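Local coordinates for regulatory protein CII (Enterobacteria phage lambda, PDB 1ZS4) that activates transcription of the repressor and integrase genes as a DNA-binding homotetramer, allowing the phage to establish its latent state, at a contact of chain A with DNA, the interface of chains B and A and the interface of chains C and B. Residues are numbered along the deposited sequence; one frame, centred on the assembly and turned at random. Chains: chain A/B/C, Regulatory protein CII.

Contact 1: a contact of chain A with DNA. Residues chain A 39-40, 43-44. With nucleotides of chain E; nucleotides of chain D.
A:Arg43 and A:Ser39 read one base pair of the major groove from opposite strands, both from the recognition helix 38-47 of the helix-turn-helix. The guanidinium of A:Arg43 meets the Hoogsteen edge of DG20 of chain E end-on: NH1 binds O6 at 2.8 Å and NH2 binds N7 at 3.0 Å, both acceptors lying close to the guanidinium plane. One turn back, A:Ser39 OG accepts from the exocyclic amine N4 of DC9 of chain D at 2.9 Å, the same amine that pairs with O6 of DG20. Beside them, toward DT7 and DG8 of chain D, lies A:Gln40, its chain bent about the CB-CG bond (chi2 19°), which lays CD against the sugar C2' of DT7 at 3.6 Å. NE2 lies 2.7 Å from N7 of DG8, but its N-H is not aimed to make a hydrogen bond. OE1 takes up water 2, which joins it to A:Ser39 OG, A:Arg43 NH1 and O6 of DG8. Water 1 joins OE1 to OP2 of DT7. The indole of A:Trp44 meets that phosphate edge-on; NE1 donates to OP2 at 2.8 Å, nearly straight (175°) and in the ring plane. The site gives cII its base-specific hold on promoter DNA, the tryptophan probably fixing the reading helix to the phosphate backbone.

Contact 2: the interface of chains B and A. Residues chain B 23, 27, 45; chain A 67, 70.
B:Lys45 and A:Asp67 form a salt bridge between subunits of the cII tetramer, tying the helix-turn-helix region of chain B to the helix 66-81 of chain A. The ammonium NZ lies 2.9 Å from the carboxylate oxygen OD1, with donor and acceptor chemistry for a hydrogen bond as well. Water 4 bridges the same two atoms, 2.8 Å from OD1 and 3.2 Å from NZ, closing a small triangle beside the direct link. The other oxygen, OD2, also meets chain B: water 3 at 2.6 Å relays it to the backbone carbonyl O of B:Ala23, and the hydroxyl OG1 of B:Thr27 gives a weak bond at 3.4 Å, its side chain crossing the aspartate at about a right angle. Behind the carboxylate, CB of A:Asp67 packs on the methyl of B:Ala23 at 4.1 Å. B:Lys45 reaches the acid with a chain fully stretched beyond CG (chi2 177°), spanning from helix 41-58 toward the junction of helices 7-25 and 27-33. A:Asp67 stands at the start of helix 66-81, where the helix dipole would probably favour its negative charge. One turn on, A:Arg70 borders the patch with its aliphatic CD facing B:Ala23.

Contact 3: the interface of chains C and B. Residues chain C 55-56, 59; chain B 18, 22, 25, 30, 34, 44.
C:Leu55, C:Leu56 and C:Leu59 project from helix 49-59 of chain C, which runs steeply across helix 7-25 of chain B, with B:Leu18, B:Ile22 and B:Leu25 facing it from successive turns. C:Leu55 is the central wedge. Its CG points away from its backbone nitrogen (chi1 178°), driving the forked tip down between several chain B side chains. Branch CD2 touches CD1 at the far end of B:Ile22 at 3.8 Å, the two side chains meeting at about a right angle. Branch CD1 turns instead to CD2 of B:Leu25, 4.1 Å away, while the stem atom CB rests on CG1 of B:Val34, also at 4.1 Å. One turn later, CD2 of C:Leu59 lies against CD2 of B:Leu25 at 4.0 Å, again nearly perpendicular, so this one methyl of B:Leu25 is shared by two leucines of chain C. At the opposite border C:Leu56 and B:Leu18 meet through their CD2 methyls at 4.2 Å. Within chain B, B:Val34 is itself backed by B:Trp44: its second methyl, CG2, stands 4.0 Å above the indole, over the ring centre. The patch is an apolar seam in which the helix following the recognition helix of one subunit packs against the first helix and helix-turn-helix of its neighbour.

Contact 1: a contact of chain A with DNA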
# COMPACT_ATOMS: atom_id res chain seq x y z
N SER A 39 3.95 21.73 -10.23
CA SER A 39 3.10 22.57 -9.38
C SER A 39 1.60 22.27 -9.57
O SER A 39 0.80 22.43 -8.64
CB SER A 39 3.40 24.06 -9.62
OG SER A 39 3.12 24.47 -10.95
N GLN A 40 1.23 21.84 -10.77
CA GLN A 40 -0.16 21.48 -11.02
C GLN A 40 -0.54 20.20 -10.29
O GLN A 40 -1.64 20.11 -9.71
CB GLN A 40 -0.42 21.34 -12.52
CG GLN A 40 -0.63 22.65 -13.28
CD GLN A 40 -0.12 23.91 -12.56
OE1 GLN A 40 -0.85 24.53 -11.78
NE2 GLN A 40 1.07 24.46 -12.71
N ARG A 43 -1.07 21.15 -6.76
CA ARG A 43 -2.32 21.88 -6.59
C ARG A 43 -3.58 21.05 -6.82
O ARG A 43 -4.58 21.24 -6.12
CB ARG A 43 -2.28 23.16 -7.47
CG ARG A 43 -1.26 24.18 -6.88
CD ARG A 43 -1.06 25.52 -7.65
NE ARG A 43 -0.59 26.56 -6.71
CZ ARG A 43 0.46 27.38 -6.89
NH1 ARG A 43 1.19 27.32 -8.00
NH2 ARG A 43 0.77 28.27 -5.93
N TRP A 44 -3.54 20.10 -7.76
CA TRP A 44 -4.70 19.26 -8.01
C TRP A 44 -5.01 18.43 -6.78
O TRP A 44 -6.18 18.16 -6.49
CB TRP A 44 -4.47 18.30 -9.18
CG TRP A 44 -4.38 18.96 -10.52
CD1 TRP A 44 -4.44 20.30 -10.81
CD2 TRP A 44 -4.17 18.29 -11.76
NE1 TRP A 44 -4.27 20.49 -12.17
CE2 TRP A 44 -4.10 19.27 -12.77
CE3 TRP A 44 -4.03 16.94 -12.12
CZ2 TRP A 44 -3.90 18.95 -14.12
CZ3 TRP A 44 -3.83 16.62 -13.46
CH2 TRP A 44 -3.77 17.62 -14.45
P DG E 20 3.04 31.62 -0.59
OP1 DG E 20 3.34 32.34 0.67
OP2 DG E 20 1.63 31.31 -0.94
O5' DG E 20 3.74 32.41 -1.79
C5' DG E 20 5.14 32.66 -1.74
C4' DG E 20 5.58 33.62 -2.83
O4' DG E 20 5.69 32.92 -4.10
C3' DG E 20 4.59 34.76 -3.10
O3' DG E 20 5.34 35.88 -3.60
C2' DG E 20 3.69 34.16 -4.17
C1' DG E 20 4.67 33.34 -5.00
N9 DG E 20 4.17 32.16 -5.68
C8 DG E 20 3.20 31.30 -5.24
N7 DG E 20 3.01 30.28 -6.04
C5 DG E 20 3.90 30.49 -7.08
C6 DG E 20 4.15 29.72 -8.25
O6 DG E 20 3.62 28.66 -8.58
N1 DG E 20 5.13 30.29 -9.05
C2 DG E 20 5.79 31.46 -8.77
N2 DG E 20 6.70 31.85 -9.66
N3 DG E 20 5.56 32.20 -7.68
C4 DG E 20 4.61 31.66 -6.89
P DC E 21 4.63 37.31 -3.77
OP1 DC E 21 5.64 38.34 -3.41
OP2 DC E 21 3.30 37.32 -3.12
O5' DC E 21 4.40 37.45 -5.33
C5' DC E 21 4.38 36.32 -6.15
C4' DC E 21 4.85 36.68 -7.53
O4' DC E 21 4.78 35.46 -8.29
C3' DC E 21 3.89 37.65 -8.21
O3' DC E 21 4.56 38.63 -9.02
C2' DC E 21 2.89 36.73 -8.91
C1' DC E 21 3.73 35.49 -9.24
N1 DC E 21 3.00 34.20 -9.13
C2 DC E 21 3.15 33.24 -10.14
O2 DC E 21 3.92 33.48 -11.08
N3 DC E 21 2.46 32.07 -10.07
C4 DC E 21 1.63 31.85 -9.04
N4 DC E 21 0.95 30.71 -9.02
C5 DC E 21 1.47 32.81 -7.99
C6 DC E 21 2.17 33.95 -8.07
P DT D 7 -4.44 23.22 -14.94
OP1 DT D 7 -4.44 22.06 -15.85
OP2 DT D 7 -4.40 23.01 -13.46
O5' DT D 7 -3.11 24.00 -15.33
C5' DT D 7 -3.18 25.33 -15.72
C4' DT D 7 -2.11 25.61 -16.74
O4' DT D 7 -1.95 27.03 -16.58
C3' DT D 7 -0.75 24.99 -16.40
O3' DT D 7 0.04 24.51 -17.49
C2' DT D 7 -0.08 26.02 -15.53
C1' DT D 7 -0.72 27.34 -15.92
N1 DT D 7 -1.06 28.02 -14.67
C2 DT D 7 -0.54 29.27 -14.49
O2 DT D 7 0.09 29.83 -15.35
N3 DT D 7 -0.78 29.82 -13.26
C4 DT D 7 -1.47 29.24 -12.21
O4 DT D 7 -1.57 29.85 -11.14
C5 DT D 7 -2.02 27.93 -12.47
C7 DT D 7 -2.79 27.23 -11.39
C6 DT D 7 -1.80 27.39 -13.68
P DG D 8 1.38 23.67 -17.19
OP1 DG D 8 1.57 22.74 -18.34
OP2 DG D 8 1.37 23.15 -15.81
O5' DG D 8 2.52 24.78 -17.29
C5' DG D 8 2.71 25.47 -18.52
C4' DG D 8 3.83 26.48 -18.44
O4' DG D 8 3.51 27.45 -17.40
C3' DG D 8 5.18 25.90 -18.03
O3' DG D 8 6.23 26.64 -18.67
C2' DG D 8 5.19 26.03 -16.52
C1' DG D 8 4.42 27.33 -16.30
N9 DG D 8 3.65 27.40 -15.06
C8 DG D 8 2.91 26.37 -14.52
N7 DG D 8 2.30 26.70 -13.41
C5 DG D 8 2.66 28.03 -13.20
C6 DG D 8 2.30 28.92 -12.16
O6 DG D 8 1.55 28.72 -11.21
N1 DG D 8 2.90 30.18 -12.31
C2 DG D 8 3.74 30.52 -13.34
N2 DG D 8 4.22 31.79 -13.31
N3 DG D 8 4.08 29.70 -14.33
C4 DG D 8 3.51 28.47 -14.20
P DC D 9 7.75 26.12 -18.57
OP1 DC D 9 8.41 26.40 -19.87
OP2 DC D 9 7.79 24.74 -18.01
O5' DC D 9 8.41 27.05 -17.48
C5' DC D 9 7.75 28.23 -17.09
C4' DC D 9 8.68 29.16 -16.37
O4' DC D 9 7.92 29.54 -15.20
C3' DC D 9 9.98 28.56 -15.83
O3' DC D 9 11.03 29.55 -15.80
C2' DC D 9 9.58 28.05 -14.45
C1' DC D 9 8.50 29.03 -14.02
N1 DC D 9 7.42 28.48 -13.18
C2 DC D 9 6.90 29.26 -12.15
O2 DC D 9 7.35 30.40 -11.98
N3 DC D 9 5.93 28.75 -11.35
C4 DC D 9 5.48 27.51 -11.56
N4 DC D 9 4.53 27.03 -10.75
C5 DC D 9 5.98 26.69 -12.61
C6 DC D 9 6.94 27.21 -13.40
O HOH W 1 -3.57 23.78 -10.98
O HOH W 2 0.64 26.23 -10.28

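Contact 2: the interface of chains B and A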
# COMPACT_ATOMS: atom_id res chain seq x y z
N ALA B 23 0.81 -5.11 5.50
CA ALA B 23 -0.44 -5.11 4.73
C ALA B 23 -1.57 -5.69 5.58
O ALA B 23 -2.71 -5.24 5.50
CB ALA B 23 -0.27 -5.93 3.43
N THR B 27 -3.08 0.11 6.93
CA THR B 27 -2.53 1.46 6.77
C THR B 27 -2.60 2.35 8.00
O THR B 27 -1.63 3.05 8.32
CB THR B 27 -3.26 2.21 5.64
OG1 THR B 27 -3.29 1.40 4.47
CG2 THR B 27 -2.55 3.51 5.33
N LYS B 45 6.75 3.29 2.32
CA LYS B 45 7.20 1.91 2.18
C LYS B 45 8.22 1.84 1.05
O LYS B 45 9.25 1.19 1.19
CB LYS B 45 6.02 0.98 1.88
CG LYS B 45 5.03 0.86 3.01
CD LYS B 45 3.86 -0.01 2.59
CE LYS B 45 2.80 -0.08 3.67
NZ LYS B 45 1.65 -0.90 3.19
N ASP A 67 -2.74 -2.61 -0.99
CA ASP A 67 -2.22 -3.53 0.02
C ASP A 67 -2.90 -4.89 -0.12
O ASP A 67 -2.22 -5.92 -0.15
CB ASP A 67 -2.47 -3.03 1.44
CG ASP A 67 -1.50 -1.92 1.85
OD1 ASP A 67 -0.37 -1.88 1.32
OD2 ASP A 67 -1.90 -1.11 2.73
N ARG A 70 -1.74 -6.79 -2.90
CA ARG A 70 -0.44 -7.41 -2.63
C ARG A 70 -0.65 -8.75 -1.96
O ARG A 70 -0.03 -9.75 -2.34
CB ARG A 70 0.41 -6.56 -1.68
CG ARG A 70 1.71 -7.28 -1.34
CD ARG A 70 2.39 -6.77 -0.09
NE ARG A 70 3.54 -7.63 0.20
CZ ARG A 70 4.65 -7.65 -0.52
NH1 ARG A 70 4.79 -6.85 -1.57
NH2 ARG A 70 5.62 -8.51 -0.21
O HOH W 3 -3.11 -2.56 4.55
O HOH W 4 0.48 0.75 0.69

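Contact 3: the interface of chains C and B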
# COMPACT_ATOMS: atom_id res chain seq x y z
N LEU C 55 7.18 -0.07 15.18
CA LEU C 55 6.52 -0.90 14.17
C LEU C 55 6.77 -2.39 14.43
O LEU C 55 5.85 -3.21 14.36
CB LEU C 55 6.98 -0.55 12.76
CG LEU C 55 6.38 -1.41 11.64
CD1 LEU C 55 4.87 -1.22 11.62
CD2 LEU C 55 6.97 -1.01 10.29
N LEU C 56 8.02 -2.75 14.71
CA LEU C 56 8.37 -4.14 14.98
C LEU C 56 7.62 -4.62 16.23
O LEU C 56 7.14 -5.76 16.27
CB LEU C 56 9.88 -4.29 15.17
CG LEU C 56 10.74 -4.12 13.90
CD1 LEU C 56 12.23 -4.28 14.25
CD2 LEU C 56 10.32 -5.18 12.87
N LEU C 59 4.02 -5.36 15.41
CA LEU C 59 3.94 -6.59 14.64
C LEU C 59 4.10 -7.86 15.47
O LEU C 59 3.73 -8.94 15.01
CB LEU C 59 4.95 -6.58 13.49
CG LEU C 59 4.68 -5.49 12.44
CD1 LEU C 59 5.77 -5.49 11.38
CD2 LEU C 59 3.31 -5.72 11.80
N LEU B 18 8.10 -8.16 5.74
CA LEU B 18 7.63 -6.95 6.40
C LEU B 18 6.46 -6.33 5.64
O LEU B 18 5.48 -5.91 6.26
CB LEU B 18 8.76 -5.91 6.52
CG LEU B 18 9.82 -6.17 7.59
CD1 LEU B 18 10.89 -5.08 7.50
CD2 LEU B 18 9.18 -6.14 8.96
N ILE B 22 2.81 -5.77 7.27
CA ILE B 22 2.27 -4.42 7.33
C ILE B 22 0.95 -4.34 6.58
O ILE B 22 0.07 -3.59 6.98
CB ILE B 22 3.29 -3.42 6.74
CG1 ILE B 22 4.45 -3.27 7.73
CG2 ILE B 22 2.61 -2.10 6.42
CD1 ILE B 22 5.67 -2.55 7.10
N LEU B 25 -1.54 -5.69 8.92
CA LEU B 25 -1.74 -4.77 10.04
C LEU B 25 -2.63 -3.62 9.60
O LEU B 25 -3.41 -3.11 10.39
CB LEU B 25 -0.40 -4.22 10.52
CG LEU B 25 -0.45 -3.08 11.53
CD1 LEU B 25 -0.92 -3.61 12.88
CD2 LEU B 25 0.94 -2.47 11.66
N THR B 30 -0.15 1.12 10.70
CA THR B 30 1.22 1.21 10.22
C THR B 30 1.68 2.67 10.23
O THR B 30 2.66 3.03 10.90
CB THR B 30 1.34 0.64 8.80
OG1 THR B 30 0.93 -0.72 8.81
CG2 THR B 30 2.78 0.73 8.30
N VAL B 34 4.77 4.49 12.51
CA VAL B 34 5.93 5.19 11.97
C VAL B 34 5.76 6.70 11.76
O VAL B 34 6.61 7.34 11.13
CB VAL B 34 6.41 4.55 10.64
CG1 VAL B 34 6.74 3.09 10.87
CG2 VAL B 34 5.34 4.70 9.56
N TRP B 44 6.19 6.00 1.60
CA TRP B 44 7.12 5.69 2.69
C TRP B 44 7.64 4.25 2.58
O TRP B 44 8.84 4.00 2.73
CB TRP B 44 6.45 5.88 4.05
CG TRP B 44 7.35 5.52 5.19
CD1 TRP B 44 8.29 6.31 5.79
CD2 TRP B 44 7.43 4.24 5.84
NE1 TRP B 44 8.95 5.60 6.77
CE2 TRP B 44 8.44 4.33 6.83
CE3 TRP B 44 6.74 3.03 5.68
CZ2 TRP B 44 8.78 3.26 7.65
CZ3 TRP B 44 7.09 1.96 6.50
CH2 TRP B 44 8.10 2.08 7.47

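Contacts 2 and 3 lie about 9 Å apart between the centres of their C-alpha atoms. Chain B belongs to both, supplying helices 7-25, 27-33 and 41-58 to each, so it is joined to chain A by a charged contact and to chain C by an apolar one. Contact 1 lies farther out, about 26 Å from contact 2 and 30 Å from contact 3. A:Trp44 binds a phosphate in contact 1, and its counterpart B:Trp44 borders contact 3. The helix-turn-helix region thus takes part both in DNA recognition and in packing between subunits.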